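Local coordinates for porin protein associated with imipenem resistance (Acinetobacter baumannii, PDB 4FUV), which forms an eight-stranded beta-barrel in the outer membrane and is associated with imipenem resistance, with a probable role in ornithine and imipenem uptake, at residues Ile17-Gly29 / Trp213-Trp225. Sequence-based numbering, arbitrary orientation.
Sequences IPVGARAEVGTTG and WLPVGKVGVNFFW. With C8E ((hydroxyethyloxy)tri(ethyloxy)octane), chain D; C8E ((hydroxyethyloxy)tri(ethyloxy)octane), chain F; C8E ((hydroxyethyloxy)tri(ethyloxy)octane), chain J.
Ala-21, Ala-23 and Val-25 pair with Phe-223, Val-221 and Val-219 as the hydrogen-bonded pairs of an antiparallel ladder. Each pair makes two backbone bonds, the shortest from Phe-223 N to Ala-21 O (2.7 Å). Beyond the ladder, Thr-27 grips Gly-217 twice. Thr-27 N donates to Gly-217 O, and Thr-27 OG1 accepts from Gly-217 N at 3.0 Å. The side chain thus continues the ladder into the type I turn from Gly-26 to Gly-29.

This pairing joins the first strand to the last and closes the barrel of this outer-membrane protein. Ala-23, Val-25 and Val-219 face outward, and C8E detergent lies against Ala-23 and Val-219. Val-25 CG1 and Val-219 CG2 meet side by side at 3.8 Å.

Charged groups line the inward face. Lys-218 NZ makes a salt bridge to Glu-24 OE2 at 3.1 Å, from above the carboxylate plane. The lysine chain turns about its CG-CD bond (chi3 56°), which brings NZ there. Arg-22 NE makes a second salt bridge, to Glu-24 OE1, at 2.8 Å. Tyr-76 and Asn-49 also bond to Glu-24 OE2, Asn-49 holds Lys-218 NZ, and Glu-80 pairs with Arg-22. Asn-222 lies alongside Arg-22, and one water accepts from both Asn-222 ND2 and Arg-22 NH1.

Aromatic contacts finish the end near the C terminus. The Trp-225 indole lies over the backbone of Val-19 and Gly-20. Gly-20 CA makes a CH-pi contact 3.6 Å from the centroid of the six-membered ring. In the ring plane, Trp-225 NE1 donates to Pro-18 O at 2.9 Å. Phe-224 turns its edge to Val-19 O.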
loop_
_atom_site.group_PDB
_atom_site.type_symbol
_atom_site.label_atom_id
_atom_site.label_comp_id
_atom_site.label_asym_id
_atom_site.label_seq_id
_atom_site.Cartn_x
_atom_site.Cartn_y
_atom_site.Cartn_z
ATOM N N ILE A 17 28.994 39.448 5.634
ATOM C CA ILE A 17 28.377 39.116 6.913
ATOM C C ILE A 17 27.119 38.308 6.707
ATOM O O ILE A 17 26.215 38.725 5.978
ATOM C CB ILE A 17 28.056 40.364 7.749
ATOM C CG1 ILE A 17 29.333 41.176 7.979
ATOM C CG2 ILE A 17 27.417 39.972 9.076
ATOM C CD1 ILE A 17 29.116 42.466 8.718
ATOM N N PRO A 18 27.067 37.130 7.330
ATOM C CA PRO A 18 25.905 36.259 7.139
ATOM C C PRO A 18 24.654 36.918 7.701
ATOM O O PRO A 18 24.729 37.751 8.605
ATOM C CB PRO A 18 26.272 34.995 7.928
ATOM C CG PRO A 18 27.346 35.391 8.832
ATOM C CD PRO A 18 28.093 36.509 8.176
ATOM N N VAL A 19 23.522 36.564 7.121
ATOM C CA VAL A 19 22.227 37.092 7.510
ATOM C C VAL A 19 21.580 36.151 8.514
ATOM O O VAL A 19 20.648 36.522 9.226
ATOM C CB VAL A 19 21.301 37.228 6.286
ATOM C CG1 VAL A 19 21.766 38.363 5.406
ATOM C CG2 VAL A 19 21.252 35.881 5.490
ATOM N N GLY A 20 22.077 34.921 8.573
ATOM C CA GLY A 20 21.486 33.958 9.474
ATOM C C GLY A 20 22.119 32.591 9.432
ATOM O O GLY A 20 23.209 32.388 8.886
ATOM N N ALA A 21 21.413 31.640 10.021
ATOM C CA ALA A 21 21.909 30.286 10.154
ATOM C C ALA A 21 20.724 29.331 10.142
ATOM O O ALA A 21 19.572 29.733 10.327
ATOM C CB ALA A 21 22.712 30.138 11.436
ATOM N N ARG A 22 20.987 28.063 9.894
ATOM C CA ARG A 22 19.902 27.112 9.937
ATOM C C ARG A 22 20.369 25.805 10.544
ATOM O O ARG A 22 21.552 25.475 10.485
ATOM C CB ARG A 22 19.296 26.905 8.544
ATOM C CG ARG A 22 20.123 26.067 7.573
ATOM C CD ARG A 22 19.490 26.016 6.182
ATOM N NE ARG A 22 20.336 25.292 5.232
ATOM C CZ ARG A 22 20.395 25.526 3.922
ATOM N NH1 ARG A 22 19.642 26.477 3.360
ATOM N NH2 ARG A 22 21.211 24.795 3.162
ATOM N N ALA A 23 19.429 25.091 11.150
ATOM C CA ALA A 23 19.662 23.747 11.647
ATOM C C ALA A 23 18.850 22.806 10.786
ATOM O O ALA A 23 17.715 23.124 10.421
ATOM C CB ALA A 23 19.224 23.637 13.105
ATOM N N GLU A 24 19.415 21.643 10.468
ATOM C CA GLU A 24 18.761 20.742 9.542
ATOM C C GLU A 24 19.057 19.285 9.857
ATOM O O GLU A 24 20.082 18.949 10.458
ATOM C CB GLU A 24 19.169 21.073 8.098
ATOM C CG GLU A 24 20.648 20.785 7.770
ATOM C CD GLU A 24 21.212 21.717 6.692
ATOM O OE1 GLU A 24 20.692 22.847 6.537
ATOM O OE2 GLU A 24 22.165 21.322 5.995
ATOM N N VAL A 25 18.129 18.434 9.445
ATOM C CA VAL A 25 18.244 16.995 9.573
ATOM C C VAL A 25 17.771 16.395 8.250
ATOM O O VAL A 25 16.744 16.799 7.689
ATOM C CB VAL A 25 17.409 16.464 10.765
ATOM C CG1 VAL A 25 15.947 16.925 10.676
ATOM C CG2 VAL A 25 17.498 14.965 10.864
ATOM N N GLY A 26 18.547 15.464 7.716
ATOM C CA GLY A 26 18.153 14.847 6.465
ATOM C C GLY A 26 18.876 13.555 6.163
ATOM O O GLY A 26 19.555 12.985 7.024
ATOM N N THR A 27 18.753 13.105 4.920
ATOM C CA THR A 27 19.263 11.794 4.535
ATOM C C THR A 27 20.795 11.719 4.443
ATOM O O THR A 27 21.370 10.620 4.382
ATOM C CB THR A 27 18.621 11.308 3.216
ATOM O OG1 THR A 27 18.909 12.230 2.161
ATOM C CG2 THR A 27 17.103 11.183 3.368
ATOM N N THR A 28 21.456 12.875 4.432
ATOM C CA THR A 28 22.917 12.898 4.484
ATOM C C THR A 28 23.429 13.352 5.852
ATOM O O THR A 28 24.559 13.814 5.988
ATOM C CB THR A 28 23.536 13.771 3.381
ATOM O OG1 THR A 28 22.974 15.087 3.432
ATOM C CG2 THR A 28 23.296 13.156 2.003
ATOM N N GLY A 29 22.583 13.204 6.864
ATOM C CA GLY A 29 22.959 13.526 8.224
ATOM C C GLY A 29 22.310 14.806 8.718
ATOM O O GLY A 29 21.453 15.408 8.052
ATOM N N TRP A 213 24.116 9.116 -8.842
ATOM C CA TRP A 213 23.619 10.273 -8.106
ATOM C C TRP A 213 23.293 9.870 -6.682
ATOM O O TRP A 213 22.728 8.802 -6.450
ATOM C CB TRP A 213 22.349 10.815 -8.773
ATOM C CG TRP A 213 22.580 11.193 -10.181
ATOM C CD1 TRP A 213 22.550 10.364 -11.275
ATOM C CD2 TRP A 213 22.909 12.495 -10.677
ATOM N NE1 TRP A 213 22.833 11.077 -12.415
ATOM C CE2 TRP A 213 23.052 12.387 -12.074
ATOM C CE3 TRP A 213 23.086 13.742 -10.070
ATOM C CZ2 TRP A 213 23.372 13.475 -12.872
ATOM C CZ3 TRP A 213 23.403 14.818 -10.865
ATOM C CH2 TRP A 213 23.537 14.683 -12.252
ATOM N N LEU A 214 23.653 10.721 -5.729
ATOM C CA LEU A 214 23.230 10.548 -4.349
ATOM C C LEU A 214 22.089 11.526 -4.085
ATOM O O LEU A 214 22.318 12.743 -4.016
ATOM C CB LEU A 214 24.394 10.824 -3.388
ATOM C CG LEU A 214 24.071 10.816 -1.890
ATOM C CD1 LEU A 214 23.585 9.425 -1.450
ATOM C CD2 LEU A 214 25.275 11.276 -1.023
ATOM N N PRO A 215 20.859 11.006 -3.946
ATOM C CA PRO A 215 19.682 11.850 -3.703
ATOM C C PRO A 215 19.688 12.360 -2.268
ATOM O O PRO A 215 20.202 11.678 -1.381
ATOM C CB PRO A 215 18.499 10.895 -3.923
ATOM C CG PRO A 215 19.092 9.637 -4.524
ATOM C CD PRO A 215 20.501 9.583 -4.039
ATOM N N VAL A 216 19.135 13.548 -2.041
ATOM C CA VAL A 216 19.161 14.167 -0.717
ATOM C C VAL A 216 17.800 14.741 -0.366
ATOM O O VAL A 216 17.166 15.400 -1.185
ATOM C CB VAL A 216 20.161 15.340 -0.670
ATOM C CG1 VAL A 216 20.298 15.863 0.751
ATOM C CG2 VAL A 216 21.507 14.897 -1.193
ATOM N N GLY A 217 17.346 14.475 0.845
ATOM C CA GLY A 217 16.173 15.134 1.380
ATOM C C GLY A 217 16.508 15.660 2.763
ATOM O O GLY A 217 17.056 14.920 3.586
ATOM N N LYS A 218 16.196 16.926 3.025
ATOM C CA LYS A 218 16.430 17.498 4.351
ATOM C C LYS A 218 15.316 18.462 4.759
ATOM O O LYS A 218 14.651 19.048 3.907
ATOM C CB LYS A 218 17.817 18.177 4.437
ATOM C CG LYS A 218 18.027 19.353 3.468
ATOM C CD LYS A 218 19.419 19.997 3.642
ATOM C CE LYS A 218 20.538 18.971 3.473
ATOM N NZ LYS A 218 21.893 19.590 3.386
ATOM N N VAL A 219 15.110 18.604 6.067
ATOM C CA VAL A 219 14.205 19.611 6.613
ATOM C C VAL A 219 14.934 20.353 7.732
ATOM O O VAL A 219 15.965 19.883 8.217
ATOM C CB VAL A 219 12.895 18.993 7.150
ATOM C CG1 VAL A 219 12.055 18.449 6.001
ATOM C CG2 VAL A 219 13.201 17.878 8.172
ATOM N N GLY A 220 14.415 21.511 8.132
ATOM C CA GLY A 220 15.075 22.295 9.158
ATOM C C GLY A 220 14.444 23.628 9.514
ATOM O O GLY A 220 13.331 23.970 9.091
ATOM N N VAL A 221 15.167 24.390 10.319
ATOM C CA VAL A 221 14.688 25.668 10.791
ATOM C C VAL A 221 15.703 26.741 10.445
ATOM O O VAL A 221 16.900 26.550 10.645
ATOM C CB VAL A 221 14.454 25.606 12.307
ATOM C CG1 VAL A 221 13.886 26.923 12.825
ATOM C CG2 VAL A 221 13.540 24.435 12.639
ATOM N N ASN A 222 15.220 27.859 9.904
ATOM C CA ASN A 222 16.051 29.001 9.570
ATOM C C ASN A 222 15.948 30.056 10.673
ATOM O O ASN A 222 14.859 30.327 11.189
ATOM C CB ASN A 222 15.622 29.620 8.235
ATOM C CG ASN A 222 15.780 28.658 7.056
ATOM O OD1 ASN A 222 14.807 28.290 6.406
ATOM N ND2 ASN A 222 17.012 28.264 6.775
ATOM N N PHE A 223 17.081 30.641 11.039
ATOM C CA PHE A 223 17.097 31.731 12.009
ATOM C C PHE A 223 17.724 32.956 11.365
ATOM O O PHE A 223 18.761 32.853 10.720
ATOM C CB PHE A 223 17.891 31.345 13.264
ATOM C CG PHE A 223 17.389 30.100 13.951
ATOM C CD1 PHE A 223 16.366 30.170 14.890
ATOM C CD2 PHE A 223 17.947 28.858 13.665
ATOM C CE1 PHE A 223 15.904 29.028 15.522
ATOM C CE2 PHE A 223 17.490 27.710 14.293
ATOM C CZ PHE A 223 16.469 27.789 15.220
ATOM N N PHE A 224 17.097 34.115 11.538
ATOM C CA PHE A 224 17.624 35.352 10.968
ATOM C C PHE A 224 17.823 36.412 12.036
ATOM O O PHE A 224 16.922 36.680 12.826
ATOM C CB PHE A 224 16.708 35.872 9.860
ATOM C CG PHE A 224 16.651 34.959 8.664
ATOM C CD1 PHE A 224 17.684 34.945 7.741
ATOM C CD2 PHE A 224 15.582 34.089 8.486
ATOM C CE1 PHE A 224 17.643 34.092 6.648
ATOM C CE2 PHE A 224 15.530 33.247 7.396
ATOM C CZ PHE A 224 16.561 33.246 6.475
ATOM N N TRP A 225 19.019 36.986 12.072
ATOM C CA TRP A 225 19.305 38.080 12.985
ATOM C C TRP A 225 19.217 39.429 12.280
ATOM O O TRP A 225 18.739 39.513 11.149
ATOM C CB TRP A 225 20.680 37.909 13.614
ATOM C CG TRP A 225 21.757 37.420 12.686
ATOM C CD1 TRP A 225 22.360 38.122 11.671
ATOM C CD2 TRP A 225 22.398 36.135 12.710
ATOM N NE1 TRP A 225 23.324 37.350 11.068
ATOM C CE2 TRP A 225 23.366 36.128 11.687
ATOM C CE3 TRP A 225 22.238 34.996 13.507
ATOM C CZ2 TRP A 225 24.173 35.016 11.432
ATOM C CZ3 TRP A 225 23.039 33.904 13.257
ATOM C CH2 TRP A 225 23.993 33.917 12.226
HETATM C C1 C8E D . 10.786 16.393 3.161
HETATM C C2 C8E D . 11.844 16.468 2.067
HETATM C C3 C8E D . 12.191 15.068 1.576
HETATM C C5 C8E D . 14.917 12.211 -0.655
HETATM C C6 C8E D . 15.677 11.170 -1.469
HETATM C C7 C8E D . 15.745 9.818 -0.760
HETATM C C8 C8E D . 16.987 9.656 0.114
HETATM O O9 C8E D . 17.630 8.416 -0.125
HETATM C C10 C8E D . 18.959 8.410 0.359
HETATM C C11 C8E D . 19.536 6.996 0.411
HETATM O O12 C8E D . 20.304 6.750 -0.747
HETATM C C13 C8E D . 21.350 5.818 -0.570
HETATM C C14 C8E D . 22.098 5.733 -1.893
HETATM O O15 C8E D . 21.209 6.204 -2.885
HETATM C C16 C8E D . 21.031 5.333 -3.982
HETATM C C17 C8E D . 20.467 6.121 -5.158
HETATM O O18 C8E D . 19.226 5.568 -5.527
HETATM C C4 C8E F . 9.007 21.619 8.857
HETATM C C5 C8E F . 10.489 21.403 9.135
HETATM C C6 C8E F . 10.844 21.803 10.565
HETATM C C7 C8E F . 11.901 20.867 11.143
HETATM O O9 C8E F . 16.459 20.493 12.861
HETATM C C10 C8E F . 17.005 20.204 14.131
HETATM C C11 C8E F . 18.206 19.271 13.975
HETATM O O12 C8E F . 19.434 19.962 14.115
HETATM C C13 C8E F . 20.460 19.136 14.623
HETATM C C14 C8E F . 21.519 19.979 15.321
HETATM C C16 C8E F . 25.005 19.055 14.540
HETATM C C17 C8E F . 26.268 19.214 13.700
HETATM O O18 C8E F . 27.296 18.416 14.245
HETATM C C19 C8E F . 26.992 17.041 14.205
HETATM C C20 C8E F . 28.234 16.236 14.576
HETATM O O21 C8E F . 27.887 15.319 15.590
HETATM C C8 C8E J . 18.047 17.176 -9.121
HETATM O O9 C8E J . 17.181 16.802 -8.060
HETATM C C10 C8E J . 15.833 17.146 -8.347
HETATM C C11 C8E J . 14.902 16.168 -7.626
HETATM O O18 C8E J . 18.615 11.339 -9.348
HETATM C C19 C8E J . 18.527 11.622 -10.724
HETATM C C20 C8E J . 18.601 13.138 -10.857
HETATM O O21 C8E J . 19.886 13.455 -11.346
HETATM O O HOH W 1 16.831 27.096 4.070
HETATM O O HOH W 2 20.659 10.919 0.852
#